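Side-chain contacts in polysaccharide biosynthesis protein CapD (Bacillus thuringiensis HD-771, PDB 6BWC), which binds NADP and UDP-N-acetylglucosamine and probably carries out an early step of CMP-pseudaminic acid biosynthesis on this sugar nucleotide: residues G14-I19 and F46-E51; R148-A153 and F164-F169; N237-V242 and N329-Q334. The protein carries 2 engineered substitutions. All coordinates share one frame; numbering follows the deposited sequence.

Contact 1: G14-I19 and F46-E51; sequences GGTGTI and FLLQEE. With NAP (NADP nicotinamide-adenine-dinucleotide phosphate), chain N.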
loop_
_atom_site.group_PDB
_atom_site.type_symbol
_atom_site.label_atom_id
_atom_site.label_comp_id
_atom_site.label_asym_id
_atom_site.label_seq_id
_atom_site.Cartn_x
_atom_site.Cartn_y
_atom_site.Cartn_z
ATOM N N GLY C 14 -17.780 5.835 -15.256
ATOM C CA GLY C 14 -17.803 7.216 -15.765
ATOM C C GLY C 14 -19.119 7.580 -16.442
ATOM O O GLY C 14 -19.124 8.309 -17.437
ATOM N N GLY C 15 -20.232 7.096 -15.885
ATOM C CA GLY C 15 -21.571 7.368 -16.411
ATOM C C GLY C 15 -22.174 8.726 -16.084
ATOM O O GLY C 15 -23.260 9.038 -16.558
ATOM N N THR C 16 -21.515 9.533 -15.255
ATOM C CA THR C 16 -22.005 10.891 -14.976
ATOM C C THR C 16 -21.642 11.888 -16.069
ATOM O O THR C 16 -22.278 12.930 -16.183
ATOM C CB THR C 16 -21.517 11.448 -13.612
ATOM O OG1 THR C 16 -20.095 11.306 -13.475
ATOM C CG2 THR C 16 -22.221 10.743 -12.453
ATOM N N GLY C 17 -20.625 11.571 -16.859
ATOM C CA GLY C 17 -20.154 12.464 -17.919
ATOM C C GLY C 17 -20.923 12.404 -19.229
ATOM O O GLY C 17 -21.925 11.703 -19.335
ATOM N N THR C 18 -20.421 13.139 -20.224
ATOM C CA THR C 18 -21.103 13.346 -21.496
ATOM C C THR C 18 -21.409 12.030 -22.225
ATOM O O THR C 18 -22.568 11.755 -22.605
ATOM C CB THR C 18 -20.266 14.266 -22.405
ATOM O OG1 THR C 18 -20.222 15.573 -21.832
ATOM C CG2 THR C 18 -20.832 14.347 -23.843
ATOM N N ILE C 19 -20.371 11.225 -22.406
ATOM C CA ILE C 19 -20.497 9.988 -23.161
ATOM C C ILE C 19 -21.093 8.858 -22.313
ATOM O O ILE C 19 -21.864 8.034 -22.820
ATOM C CB ILE C 19 -19.153 9.628 -23.821
ATOM C CG1 ILE C 19 -18.903 10.620 -24.967
ATOM C CG2 ILE C 19 -19.154 8.196 -24.348
ATOM C CD1 ILE C 19 -17.471 10.750 -25.395
ATOM N N PHE C 46 -25.991 13.145 -7.950
ATOM C CA PHE C 46 -27.216 13.787 -7.451
ATOM C C PHE C 46 -28.024 14.429 -8.580
ATOM O O PHE C 46 -29.225 14.235 -8.650
ATOM C CB PHE C 46 -26.884 14.812 -6.348
ATOM C CG PHE C 46 -28.076 15.610 -5.857
ATOM C CD1 PHE C 46 -29.072 15.006 -5.090
ATOM C CD2 PHE C 46 -28.193 16.973 -6.157
ATOM C CE1 PHE C 46 -30.163 15.739 -4.638
ATOM C CE2 PHE C 46 -29.283 17.707 -5.714
ATOM C CZ PHE C 46 -30.266 17.089 -4.950
ATOM N N LEU C 47 -27.371 15.169 -9.471
ATOM C CA LEU C 47 -28.072 15.743 -10.622
ATOM C C LEU C 47 -28.715 14.669 -11.505
ATOM O O LEU C 47 -29.904 14.757 -11.793
ATOM C CB LEU C 47 -27.133 16.607 -11.453
ATOM C CG LEU C 47 -26.707 17.928 -10.807
ATOM C CD1 LEU C 47 -25.689 18.616 -11.710
ATOM C CD2 LEU C 47 -27.897 18.849 -10.530
ATOM N N LEU C 48 -27.922 13.662 -11.890
ATOM C CA LEU C 48 -28.371 12.519 -12.698
ATOM C C LEU C 48 -29.522 11.805 -12.041
ATOM O O LEU C 48 -30.568 11.633 -12.652
ATOM C CB LEU C 48 -27.225 11.522 -12.930
ATOM C CG LEU C 48 -27.434 10.264 -13.809
ATOM C CD1 LEU C 48 -27.926 10.604 -15.205
ATOM C CD2 LEU C 48 -26.128 9.477 -13.910
ATOM N N GLN C 49 -29.328 11.401 -10.795
ATOM C CA GLN C 49 -30.416 10.868 -9.964
ATOM C C GLN C 49 -31.739 11.654 -10.179
ATOM O O GLN C 49 -32.781 11.096 -10.513
ATOM C CB GLN C 49 -30.011 10.938 -8.477
ATOM C CG GLN C 49 -30.481 9.784 -7.600
ATOM C CD GLN C 49 -29.432 9.361 -6.573
ATOM O OE1 GLN C 49 -29.640 9.476 -5.372
ATOM N NE2 GLN C 49 -28.291 8.876 -7.052
ATOM N N GLU C 50 -31.667 12.966 -10.022
ATOM C CA GLU C 50 -32.854 13.808 -10.116
ATOM C C GLU C 50 -33.408 13.916 -11.549
ATOM O O GLU C 50 -34.618 14.030 -11.767
ATOM C CB GLU C 50 -32.560 15.196 -9.554
ATOM C CG GLU C 50 -33.798 15.862 -8.995
ATOM C CD GLU C 50 -34.339 15.198 -7.749
ATOM O OE1 GLU C 50 -33.600 14.506 -7.008
ATOM O OE2 GLU C 50 -35.533 15.399 -7.507
ATOM N N GLU C 51 -32.516 13.859 -12.518
ATOM C CA GLU C 51 -32.900 13.893 -13.911
ATOM C C GLU C 51 -33.565 12.583 -14.338
ATOM O O GLU C 51 -34.331 12.571 -15.282
ATOM C CB GLU C 51 -31.650 14.157 -14.718
ATOM C CG GLU C 51 -31.835 14.510 -16.165
ATOM C CD GLU C 51 -30.487 14.626 -16.833
ATOM O OE1 GLU C 51 -29.512 15.036 -16.141
ATOM O OE2 GLU C 51 -30.403 14.272 -18.032
HETATM P PA NAP N . -16.394 13.583 -19.019
HETATM O O1A NAP N . -17.682 14.297 -19.321
HETATM O O2A NAP N . -15.370 14.355 -18.260
HETATM O O5B NAP N . -16.691 12.209 -18.270
HETATM C C5B NAP N . -15.738 11.687 -17.341
HETATM C C4B NAP N . -16.421 10.668 -16.435
HETATM O O4B NAP N . -15.500 9.956 -15.611
HETATM C C3B NAP N . -17.341 11.369 -15.471
HETATM O O3B NAP N . -18.401 10.444 -15.248
HETATM C C2B NAP N . -16.471 11.581 -14.259
HETATM O O2B NAP N . -17.306 11.831 -13.147
HETATM C C1B NAP N . -15.686 10.269 -14.225
HETATM N N9A NAP N . -14.340 10.201 -13.561
HETATM C C8A NAP N . -13.254 11.020 -13.671
HETATM N N7A NAP N . -12.192 10.580 -12.912
HETATM C C5A NAP N . -12.600 9.450 -12.307
HETATM C C6A NAP N . -12.036 8.452 -11.365
HETATM N N6A NAP N . -10.786 8.550 -10.891
HETATM N N1A NAP N . -12.805 7.417 -10.986
HETATM C C2A NAP N . -14.067 7.260 -11.420
HETATM N N3A NAP N . -14.654 8.122 -12.266
HETATM C C4A NAP N . -13.996 9.210 -12.740
HETATM O O3 NAP N . -15.699 12.986 -20.348
HETATM P PN NAP N . -16.413 12.519 -21.726
HETATM O O1N NAP N . -17.733 11.807 -21.469
HETATM O O2N NAP N . -16.332 13.647 -22.708
HETATM O O5D NAP N . -15.345 11.485 -22.290
HETATM C C5D NAP N . -15.421 10.140 -21.886
HETATM C C4D NAP N . -14.230 9.362 -22.436
HETATM O O4D NAP N . -14.108 9.675 -23.830
HETATM C C3D NAP N . -12.849 9.610 -21.805
HETATM O O3D NAP N . -12.237 8.344 -21.543
HETATM C C2D NAP N . -12.061 10.368 -22.847
HETATM O O2D NAP N . -10.669 10.037 -22.837
HETATM C C1D NAP N . -12.731 9.914 -24.144
HETATM N N1N NAP N . -12.641 10.870 -25.255
HETATM C C2N NAP N . -13.402 11.975 -25.207
HETATM C C3N NAP N . -13.404 12.941 -26.196
HETATM C C7N NAP N . -14.225 14.182 -26.121
HETATM O O7N NAP N . -14.021 15.063 -26.959
HETATM N N7N NAP N . -15.139 14.363 -25.164
HETATM C C4N NAP N . -12.556 12.735 -27.398
HETATM C C5N NAP N . -11.761 11.503 -27.343
HETATM C C6N NAP N . -11.847 10.606 -26.293
HETATM P P2B NAP N . -16.732 12.488 -11.792
HETATM O O1X NAP N . -18.045 12.812 -11.106
HETATM O O2X NAP N . -16.000 11.379 -11.067
HETATM O O3X NAP N . -15.846 13.687 -12.207
#
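Leu48 reaches from helix 42-51 to the back of the dinucleotide-binding loop with a single methyl, CD2, which stops 3.9 Å from the carbonyl O of Gly15. CD2 of Leu48 also comes to 4.4 Å from CG2 of Thr16, a looser contact. The leucine owes this reach to CG lying anti to its backbone N (chi1 -177°), which carries the branched end of the side chain toward the loop. Thr16 is turned so that its two branches serve different partners. With chi1 at 51°, OG1 lies between the backbone N and the carbonyl carbon and meets the adenosine ribose of NADP, while CG2 is left to the leucine. OG1 of Thr16 is hydrogen-bonded to O3B of the cofactor at 2.6 Å, and either hydroxyl could be the donor. The amides of Thr16 and Gly17 add weak, bent bonds to the same ribose oxygen. Farther along, the helix start grips the diphosphate with nearly straight bonds, one amide for each phosphate. Thr18 N gives its proton to NAP O1A at 3.1 Å. Ile19 N does the same to NAP O1N at 2.9 Å. Gly17 holds the N-cap position of helix 18-29, and its backbone runs close by the cofactor. These features are consistent with a glycine-rich loop of the Rossmann type. Leu48 also packs on Lys21 and Leu24 of helix 18-29 and on Tyr61 of strand 59-63, so it joins the cofactor loop's own helix to the strand outermost in the main sheet within this chain, while Phe46 of helix 42-51 meets His90 of a neighbouring subunit.

Contact 2: R148-A153 and F164-F169; sequences RLITSA and FTSVRF. With NAP (NADP nicotinamide-adenine-dinucleotide phosphate), chain N.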
loop_
_atom_site.group_PDB
_atom_site.type_symbol
_atom_site.label_atom_id
_atom_site.label_comp_id
_atom_site.label_asym_id
_atom_site.label_seq_id
_atom_site.Cartn_x
_atom_site.Cartn_y
_atom_site.Cartn_z
ATOM N N ARG C 148 -2.618 0.135 -24.953
ATOM C CA ARG C 148 -1.648 -0.952 -24.818
ATOM C C ARG C 148 -1.947 -1.965 -23.724
ATOM O O ARG C 148 -1.807 -3.174 -23.960
ATOM C CB ARG C 148 -0.222 -0.400 -24.670
ATOM C CG ARG C 148 0.643 -0.562 -25.904
ATOM C CD ARG C 148 -0.082 -0.271 -27.206
ATOM N NE ARG C 148 0.872 0.138 -28.231
ATOM C CZ ARG C 148 0.558 0.784 -29.351
ATOM N NH1 ARG C 148 1.516 1.144 -30.200
ATOM N NH2 ARG C 148 -0.707 1.087 -29.630
ATOM N N LEU C 149 -2.332 -1.488 -22.543
ATOM C CA LEU C 149 -2.841 -2.373 -21.479
ATOM C C LEU C 149 -4.010 -3.249 -21.956
ATOM O O LEU C 149 -4.100 -4.427 -21.649
ATOM C CB LEU C 149 -3.346 -1.559 -20.302
ATOM C CG LEU C 149 -2.469 -1.237 -19.118
ATOM C CD1 LEU C 149 -0.984 -1.278 -19.413
ATOM C CD2 LEU C 149 -2.888 0.138 -18.621
ATOM N N ILE C 150 -4.913 -2.650 -22.704
ATOM C CA ILE C 150 -6.080 -3.357 -23.214
ATOM C C ILE C 150 -5.709 -4.522 -24.134
ATOM O O ILE C 150 -6.233 -5.612 -23.952
ATOM C CB ILE C 150 -7.061 -2.359 -23.892
ATOM C CG1 ILE C 150 -7.708 -1.455 -22.813
ATOM C CG2 ILE C 150 -8.120 -3.083 -24.734
ATOM C CD1 ILE C 150 -8.738 -2.145 -21.914
ATOM N N THR C 151 -4.815 -4.292 -25.093
ATOM C CA THR C 151 -4.381 -5.357 -26.009
ATOM C C THR C 151 -3.644 -6.487 -25.299
ATOM O O THR C 151 -3.877 -7.663 -25.600
ATOM C CB THR C 151 -3.425 -4.839 -27.099
ATOM O OG1 THR C 151 -3.795 -3.516 -27.506
ATOM C CG2 THR C 151 -3.453 -5.760 -28.294
ATOM N N SER C 152 -2.756 -6.114 -24.375
ATOM C CA SER C 152 -2.048 -7.079 -23.514
ATOM C C SER C 152 -2.950 -7.989 -22.655
ATOM O O SER C 152 -2.755 -9.200 -22.594
ATOM C CB SER C 152 -1.090 -6.358 -22.590
ATOM O OG SER C 152 -0.224 -7.305 -22.002
ATOM N N ALA C 153 -3.923 -7.389 -21.982
ATOM C CA ALA C 153 -4.957 -8.137 -21.287
ATOM C C ALA C 153 -5.507 -9.274 -22.152
ATOM O O ALA C 153 -5.550 -10.419 -21.706
ATOM C CB ALA C 153 -6.078 -7.210 -20.871
ATOM N N PHE C 164 -11.562 -7.929 -24.340
ATOM C CA PHE C 164 -11.208 -6.504 -24.234
ATOM C C PHE C 164 -11.110 -5.821 -25.592
ATOM O O PHE C 164 -10.556 -6.377 -26.529
ATOM C CB PHE C 164 -9.888 -6.346 -23.510
ATOM C CG PHE C 164 -9.880 -6.931 -22.126
ATOM C CD1 PHE C 164 -10.318 -6.178 -21.044
ATOM C CD2 PHE C 164 -9.421 -8.237 -21.908
ATOM C CE1 PHE C 164 -10.304 -6.717 -19.763
ATOM C CE2 PHE C 164 -9.401 -8.782 -20.644
ATOM C CZ PHE C 164 -9.837 -8.022 -19.568
ATOM N N THR C 165 -11.650 -4.611 -25.703
ATOM C CA THR C 165 -11.666 -3.894 -26.969
ATOM C C THR C 165 -11.540 -2.406 -26.737
ATOM O O THR C 165 -12.052 -1.884 -25.751
ATOM C CB THR C 165 -12.998 -4.091 -27.721
ATOM O OG1 THR C 165 -13.529 -5.397 -27.465
ATOM C CG2 THR C 165 -12.801 -3.908 -29.196
ATOM N N SER C 166 -10.910 -1.723 -27.686
ATOM C CA SER C 166 -10.837 -0.280 -27.675
ATOM C C SER C 166 -11.657 0.341 -28.811
ATOM O O SER C 166 -11.739 -0.175 -29.917
ATOM C CB SER C 166 -9.380 0.153 -27.764
ATOM O OG SER C 166 -8.751 -0.040 -26.514
ATOM N N VAL C 167 -12.276 1.461 -28.504
ATOM C CA VAL C 167 -12.957 2.307 -29.470
ATOM C C VAL C 167 -12.020 3.521 -29.545
ATOM O O VAL C 167 -11.051 3.545 -28.791
ATOM C CB VAL C 167 -14.390 2.542 -28.945
ATOM C CG1 VAL C 167 -14.795 3.986 -28.921
ATOM C CG2 VAL C 167 -15.367 1.712 -29.740
ATOM N N ARG C 168 -12.217 4.488 -30.445
ATOM C CA ARG C 168 -11.257 5.609 -30.549
ATOM C C ARG C 168 -11.910 6.840 -31.149
ATOM O O ARG C 168 -12.243 6.884 -32.333
ATOM C CB ARG C 168 -10.026 5.174 -31.361
ATOM C CG ARG C 168 -8.711 5.911 -31.094
ATOM C CD ARG C 168 -7.654 5.524 -32.149
ATOM N NE ARG C 168 -6.701 4.473 -31.743
ATOM C CZ ARG C 168 -5.750 3.935 -32.525
ATOM N NH1 ARG C 168 -5.594 4.302 -33.790
ATOM N NH2 ARG C 168 -4.928 3.016 -32.049
ATOM N N PHE C 169 -12.087 7.844 -30.306
ATOM C CA PHE C 169 -12.924 9.010 -30.617
ATOM C C PHE C 169 -12.116 10.179 -31.185
ATOM O O PHE C 169 -10.897 10.297 -30.962
ATOM C CB PHE C 169 -13.615 9.561 -29.337
ATOM C CG PHE C 169 -14.571 8.618 -28.633
ATOM C CD1 PHE C 169 -14.778 8.765 -27.267
ATOM C CD2 PHE C 169 -15.280 7.630 -29.299
ATOM C CE1 PHE C 169 -15.664 7.950 -26.577
ATOM C CE2 PHE C 169 -16.170 6.811 -28.613
ATOM C CZ PHE C 169 -16.356 6.967 -27.246
HETATM P PA NAP N . -16.394 13.583 -19.019
HETATM O O1A NAP N . -17.682 14.297 -19.321
HETATM O O2A NAP N . -15.370 14.355 -18.260
HETATM O O5B NAP N . -16.691 12.209 -18.270
HETATM C C5B NAP N . -15.738 11.687 -17.341
HETATM C C4B NAP N . -16.421 10.668 -16.435
HETATM O O4B NAP N . -15.500 9.956 -15.611
HETATM C C3B NAP N . -17.341 11.369 -15.471
HETATM O O3B NAP N . -18.401 10.444 -15.248
HETATM C C2B NAP N . -16.471 11.581 -14.259
HETATM O O2B NAP N . -17.306 11.831 -13.147
HETATM C C1B NAP N . -15.686 10.269 -14.225
HETATM N N9A NAP N . -14.340 10.201 -13.561
HETATM C C8A NAP N . -13.254 11.020 -13.671
HETATM N N7A NAP N . -12.192 10.580 -12.912
HETATM C C5A NAP N . -12.600 9.450 -12.307
HETATM C C6A NAP N . -12.036 8.452 -11.365
HETATM N N6A NAP N . -10.786 8.550 -10.891
HETATM N N1A NAP N . -12.805 7.417 -10.986
HETATM C C2A NAP N . -14.067 7.260 -11.420
HETATM N N3A NAP N . -14.654 8.122 -12.266
HETATM C C4A NAP N . -13.996 9.210 -12.740
HETATM O O3 NAP N . -15.699 12.986 -20.348
HETATM P PN NAP N . -16.413 12.519 -21.726
HETATM O O1N NAP N . -17.733 11.807 -21.469
HETATM O O2N NAP N . -16.332 13.647 -22.708
HETATM O O5D NAP N . -15.345 11.485 -22.290
HETATM C C5D NAP N . -15.421 10.140 -21.886
HETATM C C4D NAP N . -14.230 9.362 -22.436
HETATM O O4D NAP N . -14.108 9.675 -23.830
HETATM C C3D NAP N . -12.849 9.610 -21.805
HETATM O O3D NAP N . -12.237 8.344 -21.543
HETATM C C2D NAP N . -12.061 10.368 -22.847
HETATM O O2D NAP N . -10.669 10.037 -22.837
HETATM C C1D NAP N . -12.731 9.914 -24.144
HETATM N N1N NAP N . -12.641 10.870 -25.255
HETATM C C2N NAP N . -13.402 11.975 -25.207
HETATM C C3N NAP N . -13.404 12.941 -26.196
HETATM C C7N NAP N . -14.225 14.182 -26.121
HETATM O O7N NAP N . -14.021 15.063 -26.959
HETATM N N7N NAP N . -15.139 14.363 -25.164
HETATM C C4N NAP N . -12.556 12.735 -27.398
HETATM C C5N NAP N . -11.761 11.503 -27.343
HETATM C C6N NAP N . -11.847 10.606 -26.293
HETATM P P2B NAP N . -16.732 12.488 -11.792
HETATM O O1X NAP N . -18.045 12.812 -11.106
HETATM O O2X NAP N . -16.000 11.379 -11.067
HETATM O O3X NAP N . -15.846 13.687 -12.207
#
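Helix 138-156 is the crossover of a beta-alpha-beta unit in the Rossmann fold, linking strand 123-129 to strand 163-169, and here Ile150 and Ala153 pack it onto Phe164 and Ser166 of the second strand. The short helical and strand segments run roughly antiparallel, with 152° between their N-to-C directions and their axes 7.5 Å apart. Ala153 supplies a CH-pi contact: its CB sits over one face of the Phe164 ring, 3.8 Å from the centroid and 18° off the normal. Ala153 CB is offset toward the rim and lies 3.6 Å from Phe164 CD2. Phe164 takes up this position with CG anti to its carbonyl carbon (chi1 -58°). One helical turn earlier, Ile150 presents its CG2 methyl to the strand, between two side chains that both point at the helix. Ile150 CG2 touches CB of Phe164 at 3.9 Å and OG of Ser166 at 3.6 Å, the latter a van der Waals contact only. Contacts across this surface are thus apolar or nearly so, and charge gathers at its margin. There the guanidinium groups of Arg148 and Arg168 approach to 5.2 Å between their NH2 atoms, and salt bridges from Arg168 to Glu147 and Glu280 probably temper the like charges. At the far end of the strand Phe169 belongs to the NADP pocket: O4D of the nicotinamide ribose lies in the plane of its ring, at the edge, 3.6 Å from Phe169 CE1. Ile150 and Ala153 also lean on Ile113 of helix 98-118, and strand 163-169 lies between strands 123-129 and 226-229 in the sheet; Phe126 of strand 123-129 meets Ile150 and Ser166, and helix 207-220 packs against Val167 and Phe169.

Contact 3: N237-V242 and N329-Q334; sequences NDLSEV and NLILNQ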
loop_
_atom_site.group_PDB
_atom_site.type_symbol
_atom_site.label_atom_id
_atom_site.label_comp_id
_atom_site.label_asym_id
_atom_site.label_seq_id
_atom_site.Cartn_x
_atom_site.Cartn_y
_atom_site.Cartn_z
ATOM N N ASN C 237 -10.799 27.733 -37.747
ATOM C CA ASN C 237 -11.066 29.053 -38.337
ATOM C C ASN C 237 -12.569 29.165 -38.576
ATOM O O ASN C 237 -13.223 30.065 -38.059
ATOM C CB ASN C 237 -10.262 29.256 -39.657
ATOM C CG ASN C 237 -9.780 30.710 -39.858
ATOM O OD1 ASN C 237 -10.428 31.691 -39.439
ATOM N ND2 ASN C 237 -8.631 30.851 -40.513
ATOM N N ASP C 238 -13.107 28.202 -39.322
ATOM C CA ASP C 238 -14.546 28.132 -39.612
ATOM C C ASP C 238 -15.298 28.098 -38.282
ATOM O O ASP C 238 -16.272 28.851 -38.095
ATOM C CB ASP C 238 -14.934 26.906 -40.486
ATOM C CG ASP C 238 -14.107 26.786 -41.800
ATOM O OD1 ASP C 238 -14.051 25.655 -42.344
ATOM O OD2 ASP C 238 -13.514 27.797 -42.260
ATOM N N LEU C 239 -14.825 27.267 -37.348
ATOM C CA LEU C 239 -15.508 27.095 -36.062
ATOM C C LEU C 239 -15.652 28.389 -35.259
ATOM O O LEU C 239 -16.741 28.683 -34.732
ATOM C CB LEU C 239 -14.812 26.045 -35.194
ATOM C CG LEU C 239 -15.372 25.829 -33.764
ATOM C CD1 LEU C 239 -16.884 25.612 -33.731
ATOM C CD2 LEU C 239 -14.681 24.644 -33.112
ATOM N N SER C 240 -14.560 29.143 -35.151
ATOM C CA SER C 240 -14.578 30.364 -34.367
ATOM C C SER C 240 -15.536 31.349 -35.014
ATOM O O SER C 240 -16.382 31.916 -34.323
ATOM C CB SER C 240 -13.182 30.954 -34.201
ATOM O OG SER C 240 -12.533 31.069 -35.444
ATOM N N GLU C 241 -15.433 31.509 -36.336
ATOM C CA GLU C 241 -16.374 32.341 -37.125
ATOM C C GLU C 241 -17.874 31.935 -36.934
ATOM O O GLU C 241 -18.691 32.747 -36.432
ATOM C CB GLU C 241 -15.972 32.340 -38.623
ATOM C CG GLU C 241 -14.682 33.113 -38.926
ATOM C CD GLU C 241 -14.292 33.131 -40.399
ATOM O OE1 GLU C 241 -15.063 32.643 -41.250
ATOM O OE2 GLU C 241 -13.205 33.650 -40.711
ATOM N N VAL C 242 -18.210 30.686 -37.294
ATOM C CA VAL C 242 -19.582 30.167 -37.156
ATOM C C VAL C 242 -20.127 30.431 -35.754
ATOM O O VAL C 242 -21.261 30.885 -35.611
ATOM C CB VAL C 242 -19.685 28.649 -37.497
ATOM C CG1 VAL C 242 -21.000 28.048 -37.018
ATOM C CG2 VAL C 242 -19.562 28.422 -38.999
ATOM N N ASN C 329 -24.733 24.085 -40.030
ATOM C CA ASN C 329 -25.890 23.179 -40.021
ATOM C C ASN C 329 -25.797 22.191 -38.885
ATOM O O ASN C 329 -26.747 22.044 -38.115
ATOM C CB ASN C 329 -26.014 22.423 -41.334
ATOM C CG ASN C 329 -26.430 23.322 -42.473
ATOM O OD1 ASN C 329 -26.807 24.493 -42.276
ATOM N ND2 ASN C 329 -26.364 22.784 -43.685
ATOM N N LEU C 330 -24.621 21.557 -38.793
ATOM C CA LEU C 330 -24.260 20.622 -37.723
ATOM C C LEU C 330 -24.472 21.245 -36.321
ATOM O O LEU C 330 -25.314 20.765 -35.536
ATOM C CB LEU C 330 -22.795 20.149 -37.882
ATOM C CG LEU C 330 -22.484 18.650 -37.933
ATOM C CD1 LEU C 330 -20.967 18.487 -37.911
ATOM C CD2 LEU C 330 -23.167 17.820 -36.844
ATOM N N ILE C 331 -23.735 22.321 -36.030
ATOM C CA ILE C 331 -23.785 22.972 -34.716
ATOM C C ILE C 331 -25.226 23.327 -34.329
ATOM O O ILE C 331 -25.618 23.166 -33.166
ATOM C CB ILE C 331 -22.895 24.233 -34.643
ATOM C CG1 ILE C 331 -21.408 23.853 -34.717
ATOM C CG2 ILE C 331 -23.177 25.022 -33.360
ATOM C CD1 ILE C 331 -20.490 25.009 -35.079
ATOM N N LEU C 332 -26.010 23.787 -35.302
ATOM C CA LEU C 332 -27.424 24.043 -35.076
ATOM C C LEU C 332 -28.228 22.768 -34.843
ATOM O O LEU C 332 -28.830 22.615 -33.768
ATOM C CB LEU C 332 -27.997 24.885 -36.217
ATOM C CG LEU C 332 -27.391 26.297 -36.208
ATOM C CD1 LEU C 332 -27.994 27.110 -37.337
ATOM C CD2 LEU C 332 -27.585 27.009 -34.873
ATOM N N ASN C 333 -28.206 21.840 -35.800
ATOM C CA ASN C 333 -28.950 20.571 -35.659
ATOM C C ASN C 333 -28.529 19.658 -34.522
ATOM O O ASN C 333 -29.311 18.809 -34.100
ATOM C CB ASN C 333 -28.934 19.768 -36.952
ATOM C CG ASN C 333 -29.708 20.451 -38.040
ATOM O OD1 ASN C 333 -30.850 20.861 -37.814
ATOM N ND2 ASN C 333 -29.095 20.611 -39.225
ATOM N N GLN C 334 -27.316 19.816 -34.015
ATOM C CA GLN C 334 -26.926 19.075 -32.825
ATOM C C GLN C 334 -27.323 19.778 -31.518
ATOM O O GLN C 334 -27.042 19.250 -30.448
ATOM C CB GLN C 334 -25.428 18.768 -32.882
ATOM C CG GLN C 334 -25.068 17.794 -33.994
ATOM C CD GLN C 334 -25.771 16.455 -33.840
ATOM O OE1 GLN C 334 -25.822 15.971 -32.696
ATOM N NE2 GLN C 334 -26.290 15.890 -34.835
#
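Asn237 O accepts Glu241 N at 3.2 Å and perhaps Ser240 OG at 2.9 Å, whose one proton could instead go to Leu236 O. These bonds belong to the first turns of helix 236-251, whose Leu239 and Val242, three residues apart, meet Ile331 of the C-terminal helix 324-333 in a small helix-helix packing. The contact lies among the elements that accompany the Rossmann sheet, on the side of the UDP-N-acetylglucosamine. It is wholly apolar, and all three side chains are buried. Ile331 makes the approach with the end of its long branch: CG1 is anti to the carbonyl carbon (chi1 -68°), and a nearly extended chi2 of 162° holds CD1 out toward the other helix. Val242 and Ile331 pass alongside each other in opposite directions, while Leu239 crosses the isoleucine at about a right angle. Around them, helix 179-190 closes the cluster, its Ile180 touching both Leu239 and Ile331 and its Val179 adding to the cover of Leu239. Lys324 and Arg328 pack on Val242 from the earlier turns of helix 324-333. A single methyl, CD1 of Ile331, thus makes both touches, standing 3.6 Å from CG1 of Val242 and 3.9 Å from CD1 of Leu239.

Overall arrangement
Contacts 1 and 2 touch the same NADP at different ends: 14-19 takes the adenosine ribose and diphosphate, 164-169 reaches the nicotinamide side. Although their centres are 25 Å apart, they meet where Ile19 CD1 touches Phe169 CE1 at 3.5 Å. Contact 3 stands apart, its nearest atoms about 10 Å from contact 1 and about 14 Å from contact 2, and it lies across the chain's centre from the latter. The side chain of its Leu239 is about 6 Å from UDP-N-acetylglucosamine and about 11 Å from NADP. Contact 1 thus grips the cofactor through its loop, contact 2 meets it through Phe169 at the strand's end, and contact 3 lies near the sugar nucleotide without touching it.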